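Local coordinates for YokD protein (Bacillus subtilis, PDB 2NYG), which is probably an N-acetyltransferase of the aminoglycoside 3-N-acetyltransferase family, binds coenzyme A as a homodimer and may contribute to antibiotic resistance, at residues A[225-230]-A[256-261]; A[51-56]-A[116-121]. One frame throughout, in Å; residues are numbered along the deposited sequence.

Interaction 1. Residues A[225-230]-A[256-261]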
loop_
_atom_site.group_PDB
_atom_site.type_symbol
_atom_site.label_atom_id
_atom_site.label_comp_id
_atom_site.label_asym_id
_atom_site.label_seq_id
_atom_site.Cartn_x
_atom_site.Cartn_y
_atom_site.Cartn_z
ATOM N N GLN A 225 14.782 -6.362 -22.055
ATOM C CA GLN A 225 14.372 -7.733 -22.279
ATOM C C GLN A 225 15.358 -8.426 -23.212
ATOM O O GLN A 225 15.639 -9.609 -23.053
ATOM C CB GLN A 225 12.971 -7.780 -22.875
ATOM C CG GLN A 225 12.427 -9.183 -23.018
ATOM C CD GLN A 225 12.448 -9.939 -21.713
ATOM O OE1 GLN A 225 12.271 -9.358 -20.648
ATOM N NE2 GLN A 225 12.656 -11.242 -21.790
ATOM N N GLU A 226 15.895 -7.680 -24.175
ATOM C CA GLU A 226 16.865 -8.235 -25.107
ATOM C C GLU A 226 18.208 -8.388 -24.403
ATOM O O GLU A 226 18.898 -9.386 -24.563
ATOM C CB GLU A 226 17.037 -7.326 -26.315
ATOM C CG GLU A 226 17.398 -8.079 -27.578
ATOM C CD GLU A 226 17.790 -7.163 -28.728
ATOM O OE1 GLU A 226 17.060 -6.172 -28.982
ATOM O OE2 GLU A 226 18.827 -7.447 -29.374
ATOM N N VAL A 227 18.573 -7.394 -23.611
ATOM C CA VAL A 227 19.838 -7.443 -22.890
ATOM C C VAL A 227 19.915 -8.656 -21.961
ATOM O O VAL A 227 20.922 -9.352 -21.924
ATOM C CB VAL A 227 20.034 -6.177 -22.061
ATOM C CG1 VAL A 227 21.353 -6.238 -21.324
ATOM C CG2 VAL A 227 19.940 -4.955 -22.975
ATOM N N GLY A 228 18.830 -8.898 -21.229
ATOM C CA GLY A 228 18.781 -10.008 -20.302
ATOM C C GLY A 228 18.841 -11.344 -21.005
ATOM O O GLY A 228 19.446 -12.292 -20.528
ATOM N N GLN A 229 18.211 -11.419 -22.164
ATOM C CA GLN A 229 18.208 -12.679 -22.887
ATOM C C GLN A 229 19.593 -12.994 -23.475
ATOM O O GLN A 229 19.948 -14.152 -23.680
ATOM C CB GLN A 229 17.113 -12.655 -23.961
ATOM C CG GLN A 229 15.740 -13.081 -23.410
ATOM C CD GLN A 229 14.569 -12.897 -24.388
ATOM O OE1 GLN A 229 14.678 -13.204 -25.574
ATOM N NE2 GLN A 229 13.432 -12.420 -23.872
ATOM N N ALA A 230 20.374 -11.946 -23.716
ATOM C CA ALA A 230 21.709 -12.104 -24.259
ATOM C C ALA A 230 22.646 -12.487 -23.102
ATOM O O ALA A 230 23.600 -13.252 -23.265
ATOM C CB ALA A 230 22.192 -10.775 -24.927
ATOM N N VAL A 256 25.118 -5.684 -14.718
ATOM C CA VAL A 256 25.374 -4.329 -15.178
ATOM C C VAL A 256 26.509 -4.312 -16.196
ATOM O O VAL A 256 26.392 -3.702 -17.264
ATOM C CB VAL A 256 25.725 -3.366 -14.006
ATOM C CG1 VAL A 256 25.973 -1.963 -14.538
ATOM C CG2 VAL A 256 24.583 -3.328 -13.004
ATOM N N ASP A 257 27.597 -4.999 -15.872
ATOM C CA ASP A 257 28.744 -5.029 -16.760
ATOM C C ASP A 257 28.396 -5.513 -18.148
ATOM O O ASP A 257 28.816 -4.904 -19.123
ATOM C CB ASP A 257 29.869 -5.880 -16.165
ATOM C CG ASP A 257 30.509 -5.225 -14.956
ATOM O OD1 ASP A 257 30.363 -3.987 -14.816
ATOM O OD2 ASP A 257 31.164 -5.938 -14.159
ATOM N N PHE A 258 27.624 -6.594 -18.238
ATOM C CA PHE A 258 27.222 -7.144 -19.526
ATOM C C PHE A 258 26.340 -6.165 -20.283
ATOM O O PHE A 258 26.455 -6.029 -21.493
ATOM C CB PHE A 258 26.468 -8.453 -19.341
ATOM C CG PHE A 258 26.117 -9.131 -20.628
ATOM C CD1 PHE A 258 27.019 -9.992 -21.244
ATOM C CD2 PHE A 258 24.886 -8.896 -21.240
ATOM C CE1 PHE A 258 26.703 -10.612 -22.456
ATOM C CE2 PHE A 258 24.555 -9.505 -22.449
ATOM C CZ PHE A 258 25.464 -10.366 -23.062
ATOM N N ALA A 259 25.452 -5.496 -19.556
ATOM C CA ALA A 259 24.547 -4.518 -20.140
ATOM C C ALA A 259 25.347 -3.404 -20.815
ATOM O O ALA A 259 25.020 -2.947 -21.914
ATOM C CB ALA A 259 23.660 -3.943 -19.060
ATOM N N GLU A 260 26.396 -2.962 -20.139
ATOM C CA GLU A 260 27.245 -1.919 -20.667
ATOM C C GLU A 260 27.799 -2.366 -22.015
ATOM O O GLU A 260 27.614 -1.691 -23.019
ATOM C CB GLU A 260 28.380 -1.624 -19.673
ATOM C CG GLU A 260 29.515 -0.783 -20.224
ATOM C CD GLU A 260 30.445 -0.302 -19.135
ATOM O OE1 GLU A 260 30.684 -1.070 -18.183
ATOM O OE2 GLU A 260 30.945 0.837 -19.227
ATOM N N LYS A 261 28.455 -3.518 -22.039
ATOM C CA LYS A 261 29.041 -4.033 -23.264
ATOM C C LYS A 261 28.046 -4.238 -24.400
ATOM O O LYS A 261 28.291 -3.805 -25.530
ATOM C CB LYS A 261 29.807 -5.316 -22.964
ATOM C CG LYS A 261 31.001 -5.032 -22.087
ATOM C CD LYS A 261 31.800 -6.257 -21.742
ATOM C CE LYS A 261 33.056 -5.844 -21.007
ATOM N NZ LYS A 261 33.981 -6.980 -20.788
#
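Phe-258 and Ala-259 present a large bump and a small one, side by side, to Val-227 and Ala-230 in a steeply crossed helix-helix packing. Helix 224-234 and helix 252-268 flank the beta hairpin of strands 238-242 and 245-251, which closes one margin of the mixed sheet in this antibiotic N-acetyltransferase fold. In the segments that touch, the axes come within 9.9 Å and their N-to-C directions differ by 113°. Within the two segments the contact comes down to two residues on each side, as suits a steep crossing. The backbones come nearest at Val-227 and Ala-259, whose CA atoms lie 6.2 Å apart. Here CG1 of Val-227 is the bump. CG1 of Val-227, anti to the backbone N (chi1 -180°), sits 3.8 Å from CA of Ala-259, against the shallow surface made by that atom and the methyl CB. One turn further along helix 224-234 the roles are exchanged. The Phe-258 ring, swung anti to its own backbone N (chi1 -175°), reaches across to Ala-230, whose short side chain lets the ring approach the helix backbone. The methyl of Ala-230 lies at the ring's edge, in its plane, while the carbonyls of Val-227 and Ala-230 approach the ring obliquely. No hydrogen bond crosses between the segments, so the fit rests on van der Waals shape. Trp-262, further along helix 252-268, extends the packing onto Val-227 and Ala-230. Phe-231 meets the Phe-258 ring edge-to-face, and Phe-184 of helix 183-187 touches both Val-227 and Ala-259. At the outer end of the ring, CE2 of Phe-258 rests 3.7 Å from CB of Ala-230, and CZ of Phe-258 lies 3.4 Å from O of Ala-230.

Interaction 2. Residues A[51-56]-A[116-121]; sequences AVIQAL and VELFRS
Ile-53 carries this buried contact alone from its side, set between Leu-118 and Phe-119 of helix 114-119. Its helix, 48-60, is the crossover of a beta-alpha-beta unit linking parallel strands 32-37 and 65-69. The CB of Ile-53 is directed toward the other segment and there divides the side chain into two arms. On the short arm, CG2 of Ile-53 approaches the edge of the Phe-119 ring near its plane, 3.6 Å from CD1 of Phe-119. The long arm starts at CG1, which chi1 of -63° places anti to the carbonyl carbon; an extended chi2 (172°) then carries CD1 onward to the helix opposite. At this tip, CD1 of Ile-53 lies 3.9 Å from CD2 of Leu-118 and equally near CA of Phe-119, so it touches backbone as well as side chain. Phe-119 also packs on Ile-66 and Met-68 of strand 65-69 and on Val-136 and Trp-138 of strand 135-139, while Leu-118 also packs on Arg-120 of the second subunit. The Leu-118 side chain is about 10 Å from bound coenzyme A and about 6 Å from that of Gln-114, a coenzyme A-binding residue on the same helix. Methyl groups meeting methyl and ring carbons imply a dispersive, hydrophobic contact with no hydrogen bond to set its direction, governed by shape and burial.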
loop_
_atom_site.group_PDB
_atom_site.type_symbol
_atom_site.label_atom_id
_atom_site.label_comp_id
_atom_site.label_asym_id
_atom_site.label_seq_id
_atom_site.Cartn_x
_atom_site.Cartn_y
_atom_site.Cartn_z
ATOM N N ALA A 51 3.232 -12.319 3.759
ATOM C CA ALA A 51 3.824 -13.638 3.847
ATOM C C ALA A 51 5.038 -13.749 2.924
ATOM O O ALA A 51 5.986 -14.483 3.213
ATOM C CB ALA A 51 2.795 -14.694 3.485
ATOM N N VAL A 52 5.016 -13.023 1.811
ATOM C CA VAL A 52 6.128 -13.089 0.884
ATOM C C VAL A 52 7.265 -12.265 1.441
ATOM O O VAL A 52 8.419 -12.654 1.331
ATOM C CB VAL A 52 5.731 -12.580 -0.544
ATOM C CG1 VAL A 52 6.918 -12.694 -1.517
ATOM C CG2 VAL A 52 4.572 -13.407 -1.073
ATOM N N ILE A 53 6.938 -11.138 2.057
ATOM C CA ILE A 53 7.953 -10.271 2.629
ATOM C C ILE A 53 8.699 -10.953 3.773
ATOM O O ILE A 53 9.903 -10.822 3.908
ATOM C CB ILE A 53 7.336 -8.984 3.179
ATOM C CG1 ILE A 53 6.687 -8.194 2.049
ATOM C CG2 ILE A 53 8.397 -8.167 3.900
ATOM C CD1 ILE A 53 5.895 -7.019 2.532
ATOM N N GLN A 54 7.969 -11.685 4.600
ATOM C CA GLN A 54 8.566 -12.357 5.736
ATOM C C GLN A 54 9.406 -13.540 5.294
ATOM O O GLN A 54 10.400 -13.881 5.926
ATOM C CB GLN A 54 7.461 -12.784 6.684
ATOM C CG GLN A 54 6.578 -11.617 7.024
ATOM C CD GLN A 54 5.484 -11.965 7.990
ATOM O OE1 GLN A 54 4.815 -12.987 7.853
ATOM N NE2 GLN A 54 5.278 -11.102 8.970
ATOM N N ALA A 55 9.003 -14.158 4.193
ATOM C CA ALA A 55 9.734 -15.289 3.659
ATOM C C ALA A 55 11.067 -14.762 3.140
ATOM O O ALA A 55 12.095 -15.429 3.229
ATOM C CB ALA A 55 8.935 -15.946 2.535
ATOM N N LEU A 56 11.052 -13.553 2.605
ATOM C CA LEU A 56 12.268 -12.956 2.097
ATOM C C LEU A 56 13.183 -12.633 3.253
ATOM O O LEU A 56 14.393 -12.858 3.186
ATOM C CB LEU A 56 11.946 -11.689 1.298
ATOM C CG LEU A 56 11.692 -11.957 -0.187
ATOM C CD1 LEU A 56 10.838 -10.867 -0.801
ATOM C CD2 LEU A 56 13.033 -12.079 -0.885
ATOM N N VAL A 116 5.876 -4.429 -3.179
ATOM C CA VAL A 116 6.706 -3.254 -2.953
ATOM C C VAL A 116 5.923 -2.166 -2.242
ATOM O O VAL A 116 6.462 -1.457 -1.399
ATOM C CB VAL A 116 7.242 -2.673 -4.277
ATOM C CG1 VAL A 116 7.843 -1.294 -4.043
ATOM C CG2 VAL A 116 8.294 -3.600 -4.855
ATOM N N GLU A 117 4.646 -2.032 -2.578
ATOM C CA GLU A 117 3.827 -0.997 -1.966
ATOM C C GLU A 117 3.659 -1.242 -0.471
ATOM O O GLU A 117 3.640 -0.307 0.328
ATOM C CB GLU A 117 2.461 -0.907 -2.663
ATOM C CG GLU A 117 1.538 0.155 -2.068
ATOM C CD GLU A 117 2.081 1.572 -2.187
ATOM O OE1 GLU A 117 3.303 1.756 -2.350
ATOM O OE2 GLU A 117 1.276 2.516 -2.096
ATOM N N LEU A 118 3.539 -2.506 -0.099
ATOM C CA LEU A 118 3.399 -2.859 1.295
ATOM C C LEU A 118 4.771 -2.864 1.969
ATOM O O LEU A 118 4.911 -2.468 3.123
ATOM C CB LEU A 118 2.777 -4.238 1.427
ATOM C CG LEU A 118 2.643 -4.619 2.892
ATOM C CD1 LEU A 118 1.666 -3.667 3.579
ATOM C CD2 LEU A 118 2.184 -6.042 3.001
ATOM N N PHE A 119 5.784 -3.308 1.235
ATOM C CA PHE A 119 7.127 -3.388 1.772
ATOM C C PHE A 119 7.689 -2.033 2.177
ATOM O O PHE A 119 8.513 -1.942 3.091
ATOM C CB PHE A 119 8.058 -4.045 0.754
ATOM C CG PHE A 119 9.435 -4.287 1.276
ATOM C CD1 PHE A 119 9.646 -5.189 2.321
ATOM C CD2 PHE A 119 10.519 -3.583 0.764
ATOM C CE1 PHE A 119 10.907 -5.380 2.844
ATOM C CE2 PHE A 119 11.784 -3.768 1.282
ATOM C CZ PHE A 119 11.975 -4.669 2.326
ATOM N N ARG A 120 7.242 -0.980 1.498
ATOM C CA ARG A 120 7.732 0.365 1.780
ATOM C C ARG A 120 7.307 0.896 3.136
ATOM O O ARG A 120 7.981 1.738 3.704
ATOM C CB ARG A 120 7.301 1.352 0.690
ATOM C CG ARG A 120 5.790 1.541 0.555
ATOM C CD ARG A 120 5.464 2.705 -0.372
ATOM N NE ARG A 120 4.991 3.881 0.358
ATOM C CZ ARG A 120 3.718 4.267 0.404
ATOM N NH1 ARG A 120 2.790 3.573 -0.237
ATOM N NH2 ARG A 120 3.369 5.346 1.090
ATOM N N SER A 121 6.191 0.425 3.659
ATOM C CA SER A 121 5.766 0.907 4.958
ATOM C C SER A 121 5.733 -0.253 5.941
ATOM O O SER A 121 4.865 -0.332 6.814
ATOM C CB SER A 121 4.399 1.571 4.861
ATOM O OG SER A 121 3.404 0.610 4.574
#

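Both contacts are apolar helix-helix packings without a hydrogen bond across them, yet they occupy different places. Interaction 1 is partly buried, with two of its four touching residues buried, and lies away from the annotated sites. Interaction 2 is core packing, with all three touching residues buried, near the coenzyme A site and in contact with the second subunit. They share no helix: one pair flanks the hairpin at the sheet's margin, the other joins a crossover helix to helix 114-119. Backbone carbonyls meet an aromatic ring in 225-230/256-261, whereas 51-56/116-121 is purely hydrocarbon. Their centres, 28 Å apart, fall on opposite sides of the chain's centre.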